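Local structure of L0028 (Mitochondria associated protein) (3GCG) at residues F16-G21 with N107-Q112; Q46-Y51 with R145-F150; V138-F143 with F150-I155. The protein probably acts as a bacterial effector of the WxxxE group, working as a guanine nucleotide exchange factor on a Rho-family GTPase of the host cell. All coordinates share one frame; numbering follows the deposited sequence.

Overall arrangement
The chain is all helical and probably forms the two bundles of a V, as in related bacterial exchange factors. Interaction 1 ties the N-terminal lead of helix 20-32 to helix 108-118. Interactions 2 and 3 lie deeper, with centres about 8 Å apart, and both use helix 124-146. They share Phe150 and meet through Tyr51, which packs on Phe143 and Val152. The centre of interaction 1 is about 20 Å from that of interaction 2 and about 17 Å from that of interaction 3. Along the chain interaction 2 alternates with both others, whereas interaction 1 closes before interaction 3 opens. Helix 124-146 connects the N-terminal end to the region where helices 41-67 and 152-166 meet.

Interaction 1 (F16-G21 with N107-Q112)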
loop_
_atom_site.group_PDB
_atom_site.type_symbol
_atom_site.label_atom_id
_atom_site.label_comp_id
_atom_site.label_asym_id
_atom_site.label_seq_id
_atom_site.Cartn_x
_atom_site.Cartn_y
_atom_site.Cartn_z
ATOM N N PHE B 16 -6.522 26.424 2.381
ATOM C CA PHE B 16 -7.912 25.931 2.636
ATOM C C PHE B 16 -8.074 25.574 4.111
ATOM O O PHE B 16 -7.084 25.420 4.832
ATOM C CB PHE B 16 -8.212 24.701 1.764
ATOM C CG PHE B 16 -7.436 23.472 2.156
ATOM C CD1 PHE B 16 -7.933 22.595 3.120
ATOM C CD2 PHE B 16 -6.184 23.219 1.606
ATOM C CE1 PHE B 16 -7.190 21.491 3.532
ATOM C CE2 PHE B 16 -5.432 22.118 2.012
ATOM C CZ PHE B 16 -5.936 21.255 2.977
ATOM N N VAL B 17 -9.322 25.444 4.552
ATOM C CA VAL B 17 -9.606 25.108 5.945
ATOM C C VAL B 17 -10.512 23.891 6.031
ATOM O O VAL B 17 -11.432 23.727 5.232
ATOM C CB VAL B 17 -10.289 26.286 6.690
ATOM C CG1 VAL B 17 -10.617 25.884 8.118
ATOM C CG2 VAL B 17 -9.374 27.496 6.685
ATOM N N ILE B 18 -10.251 23.038 7.011
ATOM C CA ILE B 18 -11.055 21.850 7.187
ATOM C C ILE B 18 -11.171 21.573 8.678
ATOM O O ILE B 18 -10.261 21.883 9.438
ATOM C CB ILE B 18 -10.411 20.653 6.442
ATOM C CG1 ILE B 18 -11.447 19.544 6.243
ATOM C CG2 ILE B 18 -9.198 20.150 7.202
ATOM C CD1 ILE B 18 -11.003 18.463 5.283
ATOM N N ASN B 19 -12.303 21.016 9.095
ATOM C CA ASN B 19 -12.542 20.705 10.503
ATOM C C ASN B 19 -11.987 19.319 10.836
ATOM O O ASN B 19 -12.692 18.313 10.727
ATOM C CB ASN B 19 -14.047 20.740 10.792
ATOM C CG ASN B 19 -14.367 20.548 12.258
ATOM O OD1 ASN B 19 -13.669 19.825 12.957
ATOM N ND2 ASN B 19 -15.440 21.184 12.728
ATOM N N HIS B 20 -10.722 19.276 11.244
ATOM C CA HIS B 20 -10.053 18.022 11.593
ATOM C C HIS B 20 -10.850 17.213 12.608
ATOM O O HIS B 20 -10.814 15.977 12.603
ATOM C CB HIS B 20 -8.662 18.333 12.134
ATOM C CG HIS B 20 -7.835 19.149 11.194
ATOM N ND1 HIS B 20 -7.178 18.598 10.115
ATOM C CD2 HIS B 20 -7.625 20.484 11.121
ATOM C CE1 HIS B 20 -6.603 19.559 9.416
ATOM N NE2 HIS B 20 -6.860 20.714 10.004
ATOM N N GLY B 21 -11.575 17.915 13.473
ATOM C CA GLY B 21 -12.393 17.247 14.468
ATOM C C GLY B 21 -13.522 16.449 13.841
ATOM O O GLY B 21 -13.793 15.325 14.265
ATOM N N ASN B 107 -13.210 9.809 1.392
ATOM C CA ASN B 107 -14.095 10.567 2.271
ATOM C C ASN B 107 -14.716 11.744 1.505
ATOM O O ASN B 107 -14.012 12.497 0.837
ATOM C CB ASN B 107 -13.291 11.056 3.482
ATOM C CG ASN B 107 -14.114 11.903 4.432
ATOM O OD1 ASN B 107 -14.169 13.130 4.305
ATOM N ND2 ASN B 107 -14.763 11.250 5.392
ATOM N N LYS B 108 -16.036 11.885 1.604
ATOM C CA LYS B 108 -16.782 12.947 0.912
ATOM C C LYS B 108 -16.350 14.354 1.299
ATOM O O LYS B 108 -15.980 15.164 0.443
ATOM C CB LYS B 108 -18.278 12.832 1.206
ATOM C CG LYS B 108 -18.899 11.488 0.932
ATOM C CD LYS B 108 -20.337 11.466 1.442
ATOM C CE LYS B 108 -20.913 10.060 1.422
ATOM N NZ LYS B 108 -22.296 10.015 1.981
ATOM N N TYR B 109 -16.427 14.644 2.593
ATOM C CA TYR B 109 -16.064 15.956 3.115
ATOM C C TYR B 109 -14.665 16.365 2.659
ATOM O O TYR B 109 -14.457 17.477 2.168
ATOM C CB TYR B 109 -16.153 15.936 4.648
ATOM C CG TYR B 109 -15.717 17.217 5.330
ATOM C CD1 TYR B 109 -16.205 18.456 4.917
ATOM C CD2 TYR B 109 -14.839 17.182 6.416
ATOM C CE1 TYR B 109 -15.829 19.639 5.571
ATOM C CE2 TYR B 109 -14.457 18.352 7.078
ATOM C CZ TYR B 109 -14.955 19.574 6.649
ATOM O OH TYR B 109 -14.567 20.722 7.290
ATOM N N PHE B 110 -13.707 15.459 2.823
ATOM C CA PHE B 110 -12.334 15.718 2.416
ATOM C C PHE B 110 -12.202 15.987 0.917
ATOM O O PHE B 110 -11.516 16.920 0.502
ATOM C CB PHE B 110 -11.441 14.532 2.759
ATOM C CG PHE B 110 -10.034 14.685 2.252
ATOM C CD1 PHE B 110 -9.129 15.509 2.919
ATOM C CD2 PHE B 110 -9.625 14.033 1.085
ATOM C CE1 PHE B 110 -7.838 15.684 2.429
ATOM C CE2 PHE B 110 -8.341 14.199 0.592
ATOM C CZ PHE B 110 -7.443 15.027 1.262
ATOM N N ASN B 111 -12.848 15.164 0.101
ATOM C CA ASN B 111 -12.754 15.340 -1.346
ATOM C C ASN B 111 -13.456 16.588 -1.863
ATOM O O ASN B 111 -13.086 17.126 -2.911
ATOM C CB ASN B 111 -13.254 14.081 -2.058
ATOM C CG ASN B 111 -12.178 13.002 -2.128
ATOM O OD1 ASN B 111 -11.164 13.171 -2.802
ATOM N ND2 ASN B 111 -12.389 11.902 -1.421
ATOM N N GLN B 112 -14.460 17.055 -1.121
ATOM C CA GLN B 112 -15.173 18.274 -1.486
ATOM C C GLN B 112 -14.133 19.393 -1.368
ATOM O O GLN B 112 -14.098 20.317 -2.184
ATOM C CB GLN B 112 -16.352 18.494 -0.525
ATOM C CG GLN B 112 -17.111 19.820 -0.669
ATOM C CD GLN B 112 -17.518 20.150 -2.102
ATOM O OE1 GLN B 112 -17.716 19.266 -2.930
ATOM N NE2 GLN B 112 -17.660 21.437 -2.388
#
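The extended lead into helix 20-32 docks on the first turn of helix 108-118, with Ile18 and Asn19 meeting Tyr109 and Phe110. The backbone of the lead supplies the polar link. Asn19 N donates to Tyr109 OH over 2.9 Å, and the bond is nearly straight at 168°. The nitrogen sits at the edge of the tyrosine ring, near its plane. Tyr109 CG lies anti to the backbone N (chi1 176°), which points the ring at the lead. Asn19 CB rests 3.5 Å from the same hydroxyl, while the amide of Asn19 turns away.

Ile18 supplies the apolar part. Its longer branch runs past Tyr109 in the opposite direction, and CG1 comes within 3.3 Å of Tyr109 CE2, a tight approach. The branch ends at CD1, which lies 4.2 Å from Phe110 CD1. CG2 lies over one face of the His20 ring, offset toward its rim.

Both helices begin here with an asparagine N-cap. Asn19 OD1 accepts from Lys22 N. Asn107 OD1 accepts from Phe110 N at 2.8 Å, in the plane of its own carbonyl, with a C=O...N angle of 151°. Asn107 O takes two donors from opposite faces of its plane, Asn111 N and Asn111 ND2. Asn111 ND2 is 2.8 Å from that oxygen and well above the carbonyl plane, and it also donates to Gln105 O. The Asn107 bonds help fix the first turn of helix 108-118, which carries the Tyr109 and Phe110 rings. Beyond the two segments, Asn107 ND2 binds Gln26 OE1, which joins the N-cap of one helix to the body of the other. Phe110 packs on Ile135 of helix 124-146, and Val17 O accepts from Lys113 NZ.

Interaction 2 (Q46-Y51 with R145-F150); sequences QEQTTY and RNFSGF
Gln48 of helix 41-67 lies along Phe147, in the loop that leads out of helix 124-146. The neighbouring Glu47 is, by sequence, the glutamate of the WxxxE motif that names this effector group. Gln48 CB meets the edge of the Phe147 ring in its plane, 3.7 Å from Phe147 CD2. The next carbon, Gln48 CG, is 3.9 Å from the same ring atom. Gln48 CG lies anti to the backbone N (chi1 -170°), and the chain then stays extended. The two side chains slide past each other in opposite directions. At the tip, Gln48 NE2 lies beside the base of the phenylalanine, 4.1 Å from Phe147 CB. The amide plane is turned 73° from the ring plane, so the two do not stack.

Glu47 reaches the far end of the ring and crosses it at about a right angle. Its CG is 3.9 Å from Phe147 CZ. A bend at chi2 (65°) then carries the carboxylate off to Ser98 and Ser99, where OE1 and OE2 each accept a hydroxyl hydrogen bond. The glutamate thus packs on the phenylalanine with its methylenes and ties helix 41-67 to the start of helix 99-105 with its acid. Phe147 also stacks with Phe44 and Phe143. Helix 41-67 also touches another protein chain of the assembly, where Gln46 makes hydrogen bonds through OE1 and NE2.

After Phe147 the backbone folds tightly about Ser148 in an inverse gamma turn, in which Gly149 N donates to Phe147 O at 2.6 Å.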
loop_
_atom_site.group_PDB
_atom_site.type_symbol
_atom_site.label_atom_id
_atom_site.label_comp_id
_atom_site.label_asym_id
_atom_site.label_seq_id
_atom_site.Cartn_x
_atom_site.Cartn_y
_atom_site.Cartn_z
ATOM N N GLN B 46 -2.608 0.031 16.282
ATOM C CA GLN B 46 -2.041 -0.318 14.987
ATOM C C GLN B 46 -1.656 0.895 14.145
ATOM O O GLN B 46 -0.567 0.944 13.579
ATOM C CB GLN B 46 -3.029 -1.180 14.207
ATOM C CG GLN B 46 -3.522 -2.375 14.986
ATOM C CD GLN B 46 -4.151 -3.424 14.095
ATOM O OE1 GLN B 46 -4.612 -3.125 12.989
ATOM N NE2 GLN B 46 -4.183 -4.662 14.576
ATOM N N GLU B 47 -2.557 1.867 14.061
ATOM C CA GLU B 47 -2.298 3.068 13.282
ATOM C C GLU B 47 -1.118 3.846 13.852
ATOM O O GLU B 47 -0.258 4.308 13.107
ATOM C CB GLU B 47 -3.542 3.961 13.242
ATOM C CG GLU B 47 -3.311 5.279 12.530
ATOM C CD GLU B 47 -3.016 5.094 11.051
ATOM O OE1 GLU B 47 -2.444 6.025 10.453
ATOM O OE2 GLU B 47 -3.367 4.028 10.489
ATOM N N GLN B 48 -1.073 3.986 15.174
ATOM C CA GLN B 48 0.025 4.707 15.815
ATOM C C GLN B 48 1.402 4.149 15.441
ATOM O O GLN B 48 2.287 4.905 15.022
ATOM C CB GLN B 48 -0.133 4.680 17.339
ATOM C CG GLN B 48 0.835 5.601 18.069
ATOM C CD GLN B 48 0.449 5.812 19.531
ATOM O OE1 GLN B 48 0.289 4.848 20.293
ATOM N NE2 GLN B 48 0.298 7.077 19.929
ATOM N N THR B 49 1.596 2.838 15.596
ATOM C CA THR B 49 2.891 2.259 15.263
ATOM C C THR B 49 3.114 2.284 13.752
ATOM O O THR B 49 4.243 2.370 13.290
ATOM C CB THR B 49 3.055 0.802 15.808
ATOM O OG1 THR B 49 3.040 -0.139 14.726
ATOM C CG2 THR B 49 1.965 0.465 16.784
ATOM N N THR B 50 2.031 2.241 12.987
ATOM C CA THR B 50 2.132 2.272 11.533
ATOM C C THR B 50 2.487 3.666 11.006
ATOM O O THR B 50 3.404 3.804 10.194
ATOM C CB THR B 50 0.819 1.804 10.869
ATOM O OG1 THR B 50 0.647 0.402 11.100
ATOM C CG2 THR B 50 0.852 2.065 9.366
ATOM N N TYR B 51 1.758 4.685 11.461
ATOM C CA TYR B 51 1.995 6.068 11.033
ATOM C C TYR B 51 3.394 6.545 11.423
ATOM O O TYR B 51 4.083 7.207 10.646
ATOM C CB TYR B 51 0.966 7.019 11.650
ATOM C CG TYR B 51 1.076 8.425 11.098
ATOM C CD1 TYR B 51 0.344 8.816 9.976
ATOM C CD2 TYR B 51 1.980 9.337 11.645
ATOM C CE1 TYR B 51 0.512 10.071 9.409
ATOM C CE2 TYR B 51 2.163 10.598 11.080
ATOM C CZ TYR B 51 1.429 10.955 9.965
ATOM O OH TYR B 51 1.631 12.194 9.396
ATOM N N ARG B 145 -3.310 15.467 16.422
ATOM C CA ARG B 145 -4.351 15.921 17.331
ATOM C C ARG B 145 -4.944 14.779 18.146
ATOM O O ARG B 145 -5.515 14.998 19.218
ATOM C CB ARG B 145 -5.457 16.628 16.553
ATOM C CG ARG B 145 -4.937 17.772 15.714
ATOM C CD ARG B 145 -6.050 18.710 15.311
ATOM N NE ARG B 145 -5.534 19.883 14.621
ATOM C CZ ARG B 145 -6.263 20.952 14.323
ATOM N NH1 ARG B 145 -7.549 20.995 14.660
ATOM N NH2 ARG B 145 -5.706 21.977 13.690
ATOM N N ASN B 146 -4.784 13.557 17.654
ATOM C CA ASN B 146 -5.334 12.399 18.336
ATOM C C ASN B 146 -4.276 11.408 18.819
ATOM O O ASN B 146 -4.580 10.514 19.603
ATOM C CB ASN B 146 -6.323 11.702 17.398
ATOM C CG ASN B 146 -7.478 12.611 16.991
ATOM O OD1 ASN B 146 -8.543 12.594 17.606
ATOM N ND2 ASN B 146 -7.263 13.420 15.964
ATOM N N PHE B 147 -3.039 11.567 18.358
ATOM C CA PHE B 147 -1.953 10.661 18.748
ATOM C C PHE B 147 -0.749 11.414 19.301
ATOM O O PHE B 147 0.375 11.187 18.855
ATOM C CB PHE B 147 -1.457 9.848 17.542
ATOM C CG PHE B 147 -2.502 8.981 16.897
ATOM C CD1 PHE B 147 -3.613 9.538 16.275
ATOM C CD2 PHE B 147 -2.338 7.601 16.861
ATOM C CE1 PHE B 147 -4.546 8.733 15.633
ATOM C CE2 PHE B 147 -3.266 6.788 16.222
ATOM C CZ PHE B 147 -4.368 7.354 15.603
ATOM N N SER B 148 -0.954 12.301 20.263
ATOM C CA SER B 148 0.184 13.045 20.786
ATOM C C SER B 148 1.137 12.243 21.650
ATOM O O SER B 148 1.348 12.555 22.815
ATOM C CB SER B 148 -0.275 14.288 21.543
ATOM O OG SER B 148 -0.530 15.351 20.643
ATOM N N GLY B 149 1.703 11.193 21.066
ATOM C CA GLY B 149 2.678 10.393 21.776
ATOM C C GLY B 149 3.986 11.087 21.452
ATOM O O GLY B 149 4.960 10.996 22.195
ATOM N N PHE B 150 3.969 11.806 20.329
ATOM C CA PHE B 150 5.102 12.564 19.802
ATOM C C PHE B 150 4.669 13.159 18.452
ATOM O O PHE B 150 3.890 12.540 17.727
ATOM C CB PHE B 150 6.318 11.646 19.613
ATOM C CG PHE B 150 7.333 11.731 20.730
ATOM C CD1 PHE B 150 8.076 12.891 20.923
ATOM C CD2 PHE B 150 7.545 10.649 21.587
ATOM C CE1 PHE B 150 9.017 12.976 21.950
ATOM C CE2 PHE B 150 8.483 10.723 22.617
ATOM C CZ PHE B 150 9.220 11.888 22.798
#

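Interaction 3 (V138-F143 with F150-I155)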
loop_
_atom_site.group_PDB
_atom_site.type_symbol
_atom_site.label_atom_id
_atom_site.label_comp_id
_atom_site.label_asym_id
_atom_site.label_seq_id
_atom_site.Cartn_x
_atom_site.Cartn_y
_atom_site.Cartn_z
ATOM N N VAL B 138 -3.311 16.627 5.683
ATOM C CA VAL B 138 -4.423 16.431 6.610
ATOM C C VAL B 138 -4.293 15.228 7.557
ATOM O O VAL B 138 -4.723 15.293 8.713
ATOM C CB VAL B 138 -5.761 16.352 5.834
ATOM C CG1 VAL B 138 -6.926 16.314 6.797
ATOM C CG2 VAL B 138 -5.892 17.559 4.920
ATOM N N SER B 139 -3.710 14.130 7.087
ATOM C CA SER B 139 -3.557 12.978 7.971
ATOM C C SER B 139 -2.521 13.305 9.041
ATOM O O SER B 139 -2.656 12.893 10.187
ATOM C CB SER B 139 -3.141 11.718 7.194
ATOM O OG SER B 139 -1.912 11.902 6.532
ATOM N N GLN B 140 -1.490 14.058 8.677
ATOM C CA GLN B 140 -0.483 14.419 9.663
ATOM C C GLN B 140 -1.158 15.261 10.734
ATOM O O GLN B 140 -0.893 15.099 11.927
ATOM C CB GLN B 140 0.657 15.223 9.032
ATOM C CG GLN B 140 1.685 15.680 10.052
ATOM C CD GLN B 140 2.779 16.531 9.450
ATOM O OE1 GLN B 140 3.522 16.078 8.580
ATOM N NE2 GLN B 140 2.887 17.770 9.912
ATOM N N GLU B 141 -2.034 16.159 10.295
ATOM C CA GLU B 141 -2.755 17.022 11.216
ATOM C C GLU B 141 -3.698 16.177 12.077
ATOM O O GLU B 141 -3.834 16.418 13.274
ATOM C CB GLU B 141 -3.518 18.099 10.431
ATOM C CG GLU B 141 -2.600 18.953 9.545
ATOM C CD GLU B 141 -3.325 20.054 8.768
ATOM O OE1 GLU B 141 -4.297 19.752 8.042
ATOM O OE2 GLU B 141 -2.909 21.230 8.869
ATOM N N ILE B 142 -4.324 15.168 11.475
ATOM C CA ILE B 142 -5.243 14.297 12.202
ATOM C C ILE B 142 -4.498 13.427 13.195
ATOM O O ILE B 142 -5.000 13.136 14.283
ATOM C CB ILE B 142 -6.037 13.392 11.247
ATOM C CG1 ILE B 142 -7.114 14.221 10.548
ATOM C CG2 ILE B 142 -6.661 12.230 12.009
ATOM C CD1 ILE B 142 -7.998 13.426 9.618
ATOM N N PHE B 143 -3.298 13.015 12.812
ATOM C CA PHE B 143 -2.470 12.185 13.668
ATOM C C PHE B 143 -2.028 12.943 14.920
ATOM O O PHE B 143 -2.161 12.446 16.038
ATOM C CB PHE B 143 -1.228 11.721 12.901
ATOM C CG PHE B 143 -0.218 11.009 13.761
ATOM C CD1 PHE B 143 -0.469 9.721 14.232
ATOM C CD2 PHE B 143 0.974 11.635 14.113
ATOM C CE1 PHE B 143 0.449 9.062 15.043
ATOM C CE2 PHE B 143 1.910 10.989 14.927
ATOM C CZ PHE B 143 1.647 9.694 15.395
ATOM N N PHE B 150 3.969 11.806 20.329
ATOM C CA PHE B 150 5.102 12.564 19.802
ATOM C C PHE B 150 4.669 13.159 18.452
ATOM O O PHE B 150 3.890 12.540 17.727
ATOM C CB PHE B 150 6.318 11.646 19.613
ATOM C CG PHE B 150 7.333 11.731 20.730
ATOM C CD1 PHE B 150 8.076 12.891 20.923
ATOM C CD2 PHE B 150 7.545 10.649 21.587
ATOM C CE1 PHE B 150 9.017 12.976 21.950
ATOM C CE2 PHE B 150 8.483 10.723 22.617
ATOM C CZ PHE B 150 9.220 11.888 22.798
ATOM N N LYS B 151 5.162 14.355 18.126
ATOM C CA LYS B 151 4.815 15.032 16.870
ATOM C C LYS B 151 5.687 14.598 15.698
ATOM O O LYS B 151 6.807 14.136 15.891
ATOM C CB LYS B 151 4.930 16.545 17.034
ATOM C CG LYS B 151 3.898 17.154 17.959
ATOM C CD LYS B 151 4.175 18.629 18.177
ATOM C CE LYS B 151 3.062 19.301 18.965
ATOM N NZ LYS B 151 3.379 20.737 19.219
ATOM N N VAL B 152 5.173 14.767 14.483
ATOM C CA VAL B 152 5.903 14.375 13.281
ATOM C C VAL B 152 7.286 15.000 13.140
ATOM O O VAL B 152 8.237 14.314 12.768
ATOM C CB VAL B 152 5.089 14.680 12.008
ATOM C CG1 VAL B 152 5.933 14.417 10.764
ATOM C CG2 VAL B 152 3.849 13.804 11.974
ATOM N N SER B 153 7.398 16.296 13.422
ATOM C CA SER B 153 8.685 16.985 13.317
ATOM C C SER B 153 9.652 16.385 14.324
ATOM O O SER B 153 10.845 16.240 14.062
ATOM C CB SER B 153 8.525 18.476 13.608
ATOM O OG SER B 153 8.084 18.680 14.941
ATOM N N GLU B 154 9.122 16.031 15.484
ATOM C CA GLU B 154 9.936 15.437 16.525
ATOM C C GLU B 154 10.416 14.052 16.071
ATOM O O GLU B 154 11.605 13.744 16.147
ATOM C CB GLU B 154 9.124 15.351 17.820
ATOM C CG GLU B 154 8.454 16.675 18.177
ATOM C CD GLU B 154 7.828 16.670 19.558
ATOM O OE1 GLU B 154 7.059 15.731 19.864
ATOM O OE2 GLU B 154 8.102 17.611 20.332
ATOM N N ILE B 155 9.485 13.231 15.591
ATOM C CA ILE B 155 9.808 11.893 15.098
ATOM C C ILE B 155 10.919 11.992 14.047
ATOM O O ILE B 155 11.897 11.240 14.088
ATOM C CB ILE B 155 8.560 11.230 14.465
ATOM C CG1 ILE B 155 7.501 10.992 15.536
ATOM C CG2 ILE B 155 8.930 9.920 13.800
ATOM C CD1 ILE B 155 6.173 10.549 14.971
#
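This is a buried, mainly apolar helix-to-helix contact across the short loop from helix 124-146 to helix 152-166, with Gln140 and Phe143 packed against Val152. Gln140 works through its carbon chain. Its CG is 3.4 Å from Val152 CG2, a close fit, and its OE1 is 3.7 Å from Val152 CG1. The two valine methyls therefore lie along successive parts of the glutamine.

One turn later, Phe143 projects into the same region with CG anti to the backbone N (chi1 172°). Its CD2 is 4.2 Å from Val152 CG2, and its CE2 is 4.3 Å from Ile155 CD1. Phe150 O lies 3.8 Å from Phe143 CE2. Tyr51 stacks on Phe143 and also touches Gln140 and Val152, so helix 41-67 packs against this contact as well.

Lys151 is the N-cap of helix 152-166. Its N donates to Glu154 OE1 at 2.9 Å, almost straight at 176°, one half of a capping box. OE1 is met on its anti side, 28° out of the carboxylate plane. Glu144 OE2 takes Val152 N. Two acids thus sit at a helix N-terminus, where its dipole probably favours their negative charge. Across the contact, shape and non-directional apolar packing hold the helices together.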